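Local structure of acetyltransferase, GNAT family protein (Mycobacterium smegmatis, 6C37) at residues A[47-52]-A[172-177]; A[92-97]-A[107-112]; A[12-17]-A[204-209]. The protein probably transfers an acetyl group from acetyl-CoA to the N-terminal alanine of protein substrates, and is captured here with a coenzyme A disulfide. All coordinates share one frame; numbering follows the deposited sequence.

How the contacts relate
From the N terminus, the chain first passes 12-17, which pairs with the last residues, 204-209, so contact 3 closes a loop of almost the whole protein. Next comes 47-52, whose partner 172-177 closes the loop of contact 1 within that one. Innermost is contact 2, where 92-97 pairs with 107-112 across a short hairpin. The three nest without crossing. All reach the same mixed sheet: contact 2 in its middle, contacts 1 and 3 on opposite sides of the chain's centre, about 33 Å apart between their centres. Contacts 1 and 2 touch through Glu47 and Trp112, which also share Arg36. Each contact includes residues that meet the bound coenzyme A disulfide.

Contact 1 of 3, residues A[47-52]-A[172-177]; sequences EPMTGM and YLEVDG
Met49 N donates to Glu174 O at 2.9 Å. The bond is nearly straight, 171° at the hydrogen, and it ties a loop between two helices to the short strand 174-175 of the GNAT fold. This is a surface contact beside the ligand pocket: Pro48 and Leu173 both touch the bound coenzyme A disulfide. The same Glu174 carbonyl also takes a CA-H...O contact, with Pro48 CA 3.5 Å from Glu174 O.

A second, weak hydrogen bond uses sulfur as acceptor. Gly177 N lies 3.2 Å from Met49 SD. The Met49 side chain runs out past Asp176 N, and its turn at chi3 (62°) lays CE alongside Gly177 CA. Gly177 itself adopts a positive phi (91°). A water accepts from Asp176 N at 2.9 Å and sits beside Glu47 O, but its distance to that oxygen is too short to be trusted. The carbonyls of Val175 and Asp176 are bound by Arg180 on the neighbouring strand 178-188, which probably helps hold the turn after Val175. The Glu47 carboxylate leaves the contact and forms a salt bridge with Arg36.

Side-chain packing completes the contact. The Pro48 ring and the Leu173 side chain cross obliquely, with Pro48 CG 3.6 Å from Leu173 CD2. Leu173 reaches the ring through CD2, the methyl it directs at the loop, while its backbone bonds to Arg180 in a classic beta bulge with Tyr172. Val175 is buried, and its side chain also packs on His182 and Arg148. Both its methyls lie near one loop carbonyl: Val175 CG1 is 3.6 Å and Val175 CG2 3.8 Å from Glu47 O.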
loop_
_atom_site.group_PDB
_atom_site.type_symbol
_atom_site.label_atom_id
_atom_site.label_comp_id
_atom_site.label_asym_id
_atom_site.label_seq_id
_atom_site.Cartn_x
_atom_site.Cartn_y
_atom_site.Cartn_z
ATOM N N GLU A 47 -12.352 0.873 -1.112
ATOM C CA GLU A 47 -11.818 1.277 0.169
ATOM C C GLU A 47 -12.884 1.169 1.254
ATOM O O GLU A 47 -14.081 1.250 0.965
ATOM C CB GLU A 47 -11.306 2.712 0.090
ATOM C CG GLU A 47 -10.129 2.872 -0.862
ATOM C CD GLU A 47 -9.456 4.212 -0.704
ATOM O OE1 GLU A 47 -10.149 5.157 -0.261
ATOM O OE2 GLU A 47 -8.242 4.320 -1.010
ATOM N N PRO A 48 -12.465 0.966 2.504
ATOM C CA PRO A 48 -13.429 0.912 3.615
ATOM C C PRO A 48 -14.247 2.190 3.718
ATOM O O PRO A 48 -13.738 3.293 3.509
ATOM C CB PRO A 48 -12.540 0.726 4.850
ATOM C CG PRO A 48 -11.291 0.115 4.335
ATOM C CD PRO A 48 -11.098 0.615 2.926
ATOM N N MET A 49 -15.521 2.031 4.068
ATOM C CA MET A 49 -16.400 3.177 4.251
ATOM C C MET A 49 -15.958 4.018 5.440
ATOM O O MET A 49 -15.549 3.492 6.481
ATOM C CB MET A 49 -17.844 2.715 4.447
ATOM C CG MET A 49 -18.435 2.079 3.206
ATOM S SD MET A 49 -20.064 1.371 3.470
ATOM C CE MET A 49 -20.978 2.841 3.937
ATOM N N THR A 50 -16.041 5.337 5.279
ATOM C CA THR A 50 -15.724 6.279 6.344
ATOM C C THR A 50 -16.962 6.917 6.960
ATOM O O THR A 50 -16.836 7.675 7.927
ATOM C CB THR A 50 -14.797 7.381 5.815
ATOM O OG1 THR A 50 -15.482 8.130 4.802
ATOM C CG2 THR A 50 -13.528 6.777 5.224
ATOM N N GLY A 51 -18.149 6.642 6.427
ATOM C CA GLY A 51 -19.333 7.330 6.906
ATOM C C GLY A 51 -19.317 8.821 6.666
ATOM O O GLY A 51 -20.084 9.551 7.298
ATOM N N MET A 52 -18.456 9.298 5.772
ATOM C CA MET A 52 -18.341 10.713 5.464
ATOM C C MET A 52 -18.599 10.954 3.988
ATOM O O MET A 52 -18.410 10.071 3.146
ATOM C CB MET A 52 -16.953 11.261 5.800
ATOM C CG MET A 52 -16.642 11.312 7.261
ATOM S SD MET A 52 -14.966 11.907 7.482
ATOM C CE MET A 52 -15.140 12.814 9.021
ATOM N N TYR A 172 -16.546 -9.154 5.667
ATOM C CA TYR A 172 -15.420 -8.734 6.489
ATOM C C TYR A 172 -15.424 -7.230 6.737
ATOM O O TYR A 172 -15.245 -6.778 7.871
ATOM C CB TYR A 172 -14.127 -9.187 5.800
ATOM C CG TYR A 172 -12.867 -8.730 6.484
ATOM C CD1 TYR A 172 -12.547 -9.170 7.767
ATOM C CD2 TYR A 172 -12.002 -7.848 5.859
ATOM C CE1 TYR A 172 -11.394 -8.748 8.397
ATOM C CE2 TYR A 172 -10.841 -7.425 6.480
ATOM C CZ TYR A 172 -10.547 -7.877 7.747
ATOM O OH TYR A 172 -9.401 -7.458 8.368
ATOM N N LEU A 173 -15.641 -6.435 5.692
ATOM C CA LEU A 173 -15.423 -4.998 5.776
ATOM C C LEU A 173 -16.566 -4.275 5.093
ATOM O O LEU A 173 -17.031 -4.702 4.030
ATOM C CB LEU A 173 -14.097 -4.632 5.119
ATOM C CG LEU A 173 -13.306 -3.376 5.437
ATOM C CD1 LEU A 173 -12.818 -3.383 6.890
ATOM C CD2 LEU A 173 -12.138 -3.340 4.478
ATOM N N GLU A 174 -17.014 -3.186 5.701
ATOM C CA GLU A 174 -18.023 -2.337 5.080
ATOM C C GLU A 174 -17.369 -1.563 3.944
ATOM O O GLU A 174 -16.508 -0.707 4.177
ATOM C CB GLU A 174 -18.641 -1.401 6.109
ATOM C CG GLU A 174 -20.000 -1.884 6.580
ATOM C CD GLU A 174 -20.661 -0.913 7.533
ATOM O OE1 GLU A 174 -20.078 0.172 7.778
ATOM O OE2 GLU A 174 -21.760 -1.239 8.033
ATOM N N VAL A 175 -17.745 -1.903 2.716
ATOM C CA VAL A 175 -17.179 -1.301 1.514
ATOM C C VAL A 175 -18.314 -1.088 0.520
ATOM O O VAL A 175 -19.103 -2.005 0.268
ATOM C CB VAL A 175 -16.084 -2.187 0.886
ATOM C CG1 VAL A 175 -15.632 -1.623 -0.462
ATOM C CG2 VAL A 175 -14.888 -2.345 1.822
ATOM N N ASP A 176 -18.391 0.118 -0.045
ATOM C CA ASP A 176 -19.361 0.434 -1.095
ATOM C C ASP A 176 -20.780 0.050 -0.677
ATOM O O ASP A 176 -21.535 -0.550 -1.446
ATOM C CB ASP A 176 -18.984 -0.245 -2.414
ATOM C CG ASP A 176 -19.664 0.398 -3.606
ATOM O OD1 ASP A 176 -20.057 1.578 -3.489
ATOM O OD2 ASP A 176 -19.811 -0.266 -4.650
ATOM N N GLY A 177 -21.120 0.349 0.579
ATOM C CA GLY A 177 -22.485 0.274 1.055
ATOM C C GLY A 177 -22.938 -1.036 1.665
ATOM O O GLY A 177 -24.129 -1.166 1.969
HETATM O O HOH W 1 -16.277 2.150 0.074
#

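Contact 2 of 3, residues A[92-97]-A[107-112]; sequences GQLTIG and AWIGYW
Gln93 and Trp112 are joined three times. Two bonds are backbone: Gln93 N to Trp112 O at 3.1 Å, and Trp112 N back to Gln93 O. The third joins side chains, Trp112 NE1 to Gln93 OE1 at 3.0 Å. The oxygen lies in the indole plane, but the N-H comes from above the amide plane, and the two planes stand 81° apart. This bond helps set how the buried indole is turned. Thr95 with Gly110 and Gly97 with Trp108 are the other hydrogen-bonded pairs.

Two glycines lie under tryptophan faces. Gly97 CA is 3.6 Å from the centre of the six-membered ring of Trp108, and Gly92 CA is 3.8 Å from that of Trp112. Both are CH-pi contacts. Trp108 CG stands between its backbone N and carbonyl carbon (chi1 57°), which folds the indole flat over Gly97, a residue without a side chain. Trp112 also makes a cation-pi contact with Arg36.

On the other face the cross-strand contacts are apolar. Leu94 CD1 meets Ile109 CD1 at 3.8 Å, and Ile96 CG2 meets Ala107 CB at 3.6 Å. Helix 122-135 covers this face through Leu127 and Cys134.

The strands form an antiparallel beta hairpin at the centre of the GNAT fold, and Tyr111 O hydrogen-bonds the bound coenzyme A disulfide, as backbone groups of this strand do in GNAT enzymes.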
loop_
_atom_site.group_PDB
_atom_site.type_symbol
_atom_site.label_atom_id
_atom_site.label_comp_id
_atom_site.label_asym_id
_atom_site.label_seq_id
_atom_site.Cartn_x
_atom_site.Cartn_y
_atom_site.Cartn_z
ATOM N N GLY A 92 0.132 8.145 -5.241
ATOM C CA GLY A 92 -0.579 7.088 -4.545
ATOM C C GLY A 92 0.011 6.881 -3.167
ATOM O O GLY A 92 0.862 7.646 -2.729
ATOM N N GLN A 93 -0.475 5.848 -2.477
ATOM C CA GLN A 93 0.010 5.563 -1.134
ATOM C C GLN A 93 0.225 4.070 -0.989
ATOM O O GLN A 93 -0.425 3.267 -1.664
ATOM C CB GLN A 93 -0.965 6.039 -0.041
ATOM C CG GLN A 93 -0.988 7.526 0.200
ATOM C CD GLN A 93 -2.107 7.906 1.132
ATOM O OE1 GLN A 93 -3.191 8.293 0.690
ATOM N NE2 GLN A 93 -1.861 7.785 2.438
ATOM N N LEU A 94 1.168 3.711 -0.125
ATOM C CA LEU A 94 1.397 2.333 0.298
ATOM C C LEU A 94 1.443 2.367 1.816
ATOM O O LEU A 94 2.285 3.061 2.392
ATOM C CB LEU A 94 2.708 1.781 -0.281
ATOM C CG LEU A 94 3.333 0.371 -0.081
ATOM C CD1 LEU A 94 3.791 0.043 1.372
ATOM C CD2 LEU A 94 2.574 -0.791 -0.731
ATOM N N THR A 95 0.542 1.629 2.458
ATOM C CA THR A 95 0.438 1.629 3.909
ATOM C C THR A 95 0.648 0.219 4.434
ATOM O O THR A 95 0.002 -0.727 3.974
ATOM C CB THR A 95 -0.919 2.160 4.374
ATOM O OG1 THR A 95 -1.175 3.442 3.781
ATOM C CG2 THR A 95 -0.958 2.286 5.912
ATOM N N ILE A 96 1.536 0.090 5.410
ATOM C CA ILE A 96 1.697 -1.133 6.189
ATOM C C ILE A 96 1.036 -0.880 7.536
ATOM O O ILE A 96 1.358 0.108 8.208
ATOM C CB ILE A 96 3.184 -1.488 6.341
ATOM C CG1 ILE A 96 3.797 -1.726 4.962
ATOM C CG2 ILE A 96 3.368 -2.713 7.253
ATOM C CD1 ILE A 96 5.156 -1.080 4.797
ATOM N N GLY A 97 0.075 -1.733 7.923
ATOM C CA GLY A 97 -0.761 -1.454 9.072
ATOM C C GLY A 97 -0.838 -2.639 10.022
ATOM O O GLY A 97 -0.412 -3.751 9.702
ATOM N N ALA A 107 1.904 -7.975 9.644
ATOM C CA ALA A 107 1.204 -6.725 9.379
ATOM C C ALA A 107 0.372 -6.938 8.122
ATOM O O ALA A 107 0.585 -7.903 7.380
ATOM C CB ALA A 107 2.190 -5.565 9.198
ATOM N N TRP A 108 -0.561 -6.025 7.875
ATOM C CA TRP A 108 -1.240 -5.988 6.584
ATOM C C TRP A 108 -0.645 -4.885 5.723
ATOM O O TRP A 108 0.032 -3.979 6.216
ATOM C CB TRP A 108 -2.759 -5.796 6.714
ATOM C CG TRP A 108 -3.282 -4.557 7.461
ATOM C CD1 TRP A 108 -3.866 -4.539 8.700
ATOM C CD2 TRP A 108 -3.359 -3.208 6.970
ATOM N NE1 TRP A 108 -4.260 -3.258 9.028
ATOM C CE2 TRP A 108 -3.956 -2.424 7.985
ATOM C CE3 TRP A 108 -2.967 -2.584 5.783
ATOM C CZ2 TRP A 108 -4.173 -1.050 7.843
ATOM C CZ3 TRP A 108 -3.169 -1.213 5.652
ATOM C CH2 TRP A 108 -3.765 -0.464 6.675
ATOM N N ILE A 109 -0.869 -4.994 4.417
ATOM C CA ILE A 109 -0.349 -4.011 3.470
ATOM C C ILE A 109 -1.486 -3.586 2.545
ATOM O O ILE A 109 -2.379 -4.384 2.228
ATOM C CB ILE A 109 0.872 -4.562 2.687
ATOM C CG1 ILE A 109 1.573 -3.439 1.908
ATOM C CG2 ILE A 109 0.483 -5.686 1.734
ATOM C CD1 ILE A 109 3.063 -3.703 1.715
ATOM N N GLY A 110 -1.475 -2.314 2.150
ATOM C CA GLY A 110 -2.507 -1.796 1.264
ATOM C C GLY A 110 -1.904 -0.718 0.390
ATOM O O GLY A 110 -0.818 -0.214 0.677
ATOM N N TYR A 111 -2.605 -0.381 -0.694
ATOM C CA TYR A 111 -2.058 0.615 -1.620
ATOM C C TYR A 111 -3.172 1.157 -2.506
ATOM O O TYR A 111 -4.237 0.552 -2.640
ATOM C CB TYR A 111 -0.945 0.002 -2.491
ATOM C CG TYR A 111 -1.338 -1.384 -2.960
ATOM C CD1 TYR A 111 -2.196 -1.547 -4.036
ATOM C CD2 TYR A 111 -0.892 -2.527 -2.284
ATOM C CE1 TYR A 111 -2.599 -2.813 -4.454
ATOM C CE2 TYR A 111 -1.286 -3.801 -2.690
ATOM C CZ TYR A 111 -2.128 -3.937 -3.778
ATOM O OH TYR A 111 -2.514 -5.205 -4.161
ATOM N N TRP A 112 -2.894 2.300 -3.132
ATOM C CA TRP A 112 -3.707 2.772 -4.244
ATOM C C TRP A 112 -2.819 3.607 -5.160
ATOM O O TRP A 112 -1.797 4.145 -4.723
ATOM C CB TRP A 112 -4.932 3.552 -3.748
ATOM C CG TRP A 112 -4.606 4.861 -3.053
ATOM C CD1 TRP A 112 -4.383 5.053 -1.709
ATOM C CD2 TRP A 112 -4.474 6.154 -3.671
ATOM N NE1 TRP A 112 -4.123 6.385 -1.463
ATOM C CE2 TRP A 112 -4.170 7.079 -2.645
ATOM C CE3 TRP A 112 -4.583 6.616 -4.989
ATOM C CZ2 TRP A 112 -3.957 8.444 -2.901
ATOM C CZ3 TRP A 112 -4.385 7.983 -5.239
ATOM C CH2 TRP A 112 -4.076 8.874 -4.195
#

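Contact 3 of 3, residues A[12-17]-A[204-209]; sequences LRVPAG and GRAEWC
The C-terminal tail adds a short edge strand, 207-208, to the first strand of the GNAT sheet, 9-14. Arg13 and Glu207 are an antiparallel hydrogen-bonded pair that makes the join. Arg13 N donates to Glu207 O at 2.9 Å, and Glu207 N returns a bond to Arg13 O at 2.7 Å. Both donors lie in the plane of the carbonyl they meet. Arg13 O has a further contact, a CA-H...O approach from Ala206 CA at 3.2 Å.

Just before this strand, Gly204 ends helix 196-202 in a Schellman motif. Arg205 follows, and its NH1 reaches a partner outside both segments, the bound coenzyme A disulfide, with which it forms a salt bridge. The Arg13-Glu207 pairing lies two residues after this ligand-binding arginine. In segment 12-17, Val14 to Gly17 make a type I turn that leads into strand 17-23.

Apolar side chains of Leu12, Val14, Ala206 and Trp208 pack beside the pair. Leu12 and Trp208 lie side by side and point the same way, with Leu12 CD2 3.8 Å from Trp208 CE3. Val14 CG1 packs on Ala206 CB at 4.1 Å. Helix 196-202 backs this cluster through Ala197, Leu200 and Val201, and helix 122-135 through Ala125 and Met129.

The charged side chains of Arg13 and Glu207 do not pair directly. Their flat groups are turned 85° apart, and Arg13 NE is 4.6 Å from Glu207 OE1, too far for a salt bridge. The aliphatic part of the arginine is nearer, with Arg13 CD 3.4 Å from Glu207 OE1. The bend at chi3 (-56°) turns the guanidinium toward a water in its plane. That water accepts a weak bond from Arg13 NE and donates to Trp208 O at 2.8 Å.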
loop_
_atom_site.group_PDB
_atom_site.type_symbol
_atom_site.label_atom_id
_atom_site.label_comp_id
_atom_site.label_asym_id
_atom_site.label_seq_id
_atom_site.Cartn_x
_atom_site.Cartn_y
_atom_site.Cartn_z
ATOM N N LEU A 12 12.920 1.826 -8.008
ATOM C CA LEU A 12 12.833 0.816 -9.054
ATOM C C LEU A 12 12.181 1.460 -10.268
ATOM O O LEU A 12 11.285 2.293 -10.115
ATOM C CB LEU A 12 11.974 -0.380 -8.624
ATOM C CG LEU A 12 12.534 -1.677 -8.073
ATOM C CD1 LEU A 12 11.352 -2.617 -7.827
ATOM C CD2 LEU A 12 13.519 -2.303 -9.033
ATOM N N ARG A 13 12.611 1.067 -11.463
ATOM C CA ARG A 13 12.034 1.593 -12.696
ATOM C C ARG A 13 10.981 0.631 -13.230
ATOM O O ARG A 13 11.230 -0.575 -13.348
ATOM C CB ARG A 13 13.109 1.835 -13.758
ATOM C CG ARG A 13 12.537 2.271 -15.104
ATOM C CD ARG A 13 13.614 2.687 -16.091
ATOM N NE ARG A 13 14.475 3.746 -15.574
ATOM C CZ ARG A 13 14.160 5.036 -15.572
ATOM N NH1 ARG A 13 12.984 5.439 -16.050
ATOM N NH2 ARG A 13 15.014 5.925 -15.080
ATOM N N VAL A 14 9.810 1.166 -13.554
ATOM C CA VAL A 14 8.762 0.388 -14.204
ATOM C C VAL A 14 8.417 1.136 -15.485
ATOM O O VAL A 14 8.937 2.242 -15.690
ATOM C CB VAL A 14 7.540 0.199 -13.288
ATOM C CG1 VAL A 14 7.916 -0.675 -12.078
ATOM C CG2 VAL A 14 6.960 1.539 -12.863
ATOM N N PRO A 15 7.591 0.576 -16.384
ATOM C CA PRO A 15 7.293 1.312 -17.631
ATOM C C PRO A 15 6.795 2.722 -17.389
ATOM O O PRO A 15 7.119 3.629 -18.163
ATOM C CB PRO A 15 6.226 0.441 -18.306
ATOM C CG PRO A 15 6.510 -0.930 -17.814
ATOM C CD PRO A 15 7.010 -0.778 -16.403
ATOM N N ALA A 16 6.031 2.936 -16.315
ATOM C CA ALA A 16 5.497 4.262 -16.034
ATOM C C ALA A 16 6.589 5.256 -15.646
ATOM O O ALA A 16 6.416 6.464 -15.839
ATOM C CB ALA A 16 4.442 4.170 -14.935
ATOM N N GLY A 17 7.706 4.785 -15.112
ATOM C CA GLY A 17 8.747 5.670 -14.637
ATOM C C GLY A 17 9.385 5.126 -13.366
ATOM O O GLY A 17 9.303 3.930 -13.080
ATOM N N GLY A 204 10.596 -9.340 -15.787
ATOM C CA GLY A 204 10.447 -8.288 -16.770
ATOM C C GLY A 204 9.468 -7.198 -16.403
ATOM O O GLY A 204 9.075 -6.423 -17.279
ATOM N N ARG A 205 9.062 -7.099 -15.132
ATOM C CA ARG A 205 8.085 -6.099 -14.713
ATOM C C ARG A 205 8.714 -4.848 -14.117
ATOM O O ARG A 205 7.989 -3.880 -13.850
ATOM C CB ARG A 205 7.106 -6.707 -13.699
ATOM C CG ARG A 205 6.223 -7.785 -14.307
ATOM C CD ARG A 205 5.273 -8.341 -13.267
ATOM N NE ARG A 205 4.307 -9.283 -13.831
ATOM C CZ ARG A 205 3.248 -8.961 -14.570
ATOM N NH1 ARG A 205 2.969 -7.690 -14.875
ATOM N NH2 ARG A 205 2.454 -9.931 -14.999
ATOM N N ALA A 206 10.031 -4.846 -13.911
ATOM C CA ALA A 206 10.765 -3.701 -13.385
ATOM C C ALA A 206 12.212 -3.797 -13.855
ATOM O O ALA A 206 12.652 -4.830 -14.370
ATOM C CB ALA A 206 10.697 -3.634 -11.851
ATOM N N GLU A 207 12.941 -2.693 -13.685
ATOM C CA GLU A 207 14.378 -2.631 -13.922
ATOM C C GLU A 207 15.057 -1.963 -12.736
ATOM O O GLU A 207 14.485 -1.080 -12.096
ATOM C CB GLU A 207 14.729 -1.837 -15.190
ATOM C CG GLU A 207 14.068 -2.319 -16.450
ATOM C CD GLU A 207 14.353 -1.401 -17.627
ATOM O OE1 GLU A 207 13.820 -0.268 -17.660
ATOM O OE2 GLU A 207 15.121 -1.816 -18.516
ATOM N N TRP A 208 16.290 -2.385 -12.450
ATOM C CA TRP A 208 17.082 -1.692 -11.445
ATOM C C TRP A 208 17.335 -0.257 -11.890
ATOM O O TRP A 208 17.577 0.012 -13.070
ATOM C CB TRP A 208 18.406 -2.412 -11.206
ATOM C CG TRP A 208 18.272 -3.816 -10.759
ATOM C CD1 TRP A 208 18.704 -4.925 -11.420
ATOM C CD2 TRP A 208 17.676 -4.281 -9.540
ATOM N NE1 TRP A 208 18.413 -6.054 -10.694
ATOM C CE2 TRP A 208 17.781 -5.686 -9.534
ATOM C CE3 TRP A 208 17.065 -3.646 -8.455
ATOM C CZ2 TRP A 208 17.299 -6.467 -8.487
ATOM C CZ3 TRP A 208 16.588 -4.426 -7.416
ATOM C CH2 TRP A 208 16.706 -5.821 -7.441
ATOM N N CYS A 209 17.277 0.663 -10.940
ATOM C CA CYS A 209 17.252 2.080 -11.263
ATOM C C CYS A 209 18.488 2.776 -10.723
ATOM O O CYS A 209 18.430 3.437 -9.685
ATOM C CB CYS A 209 15.972 2.741 -10.703
ATOM S SG CYS A 209 15.748 4.388 -11.330
HETATM O O HOH W 2 16.613 1.601 -15.228
#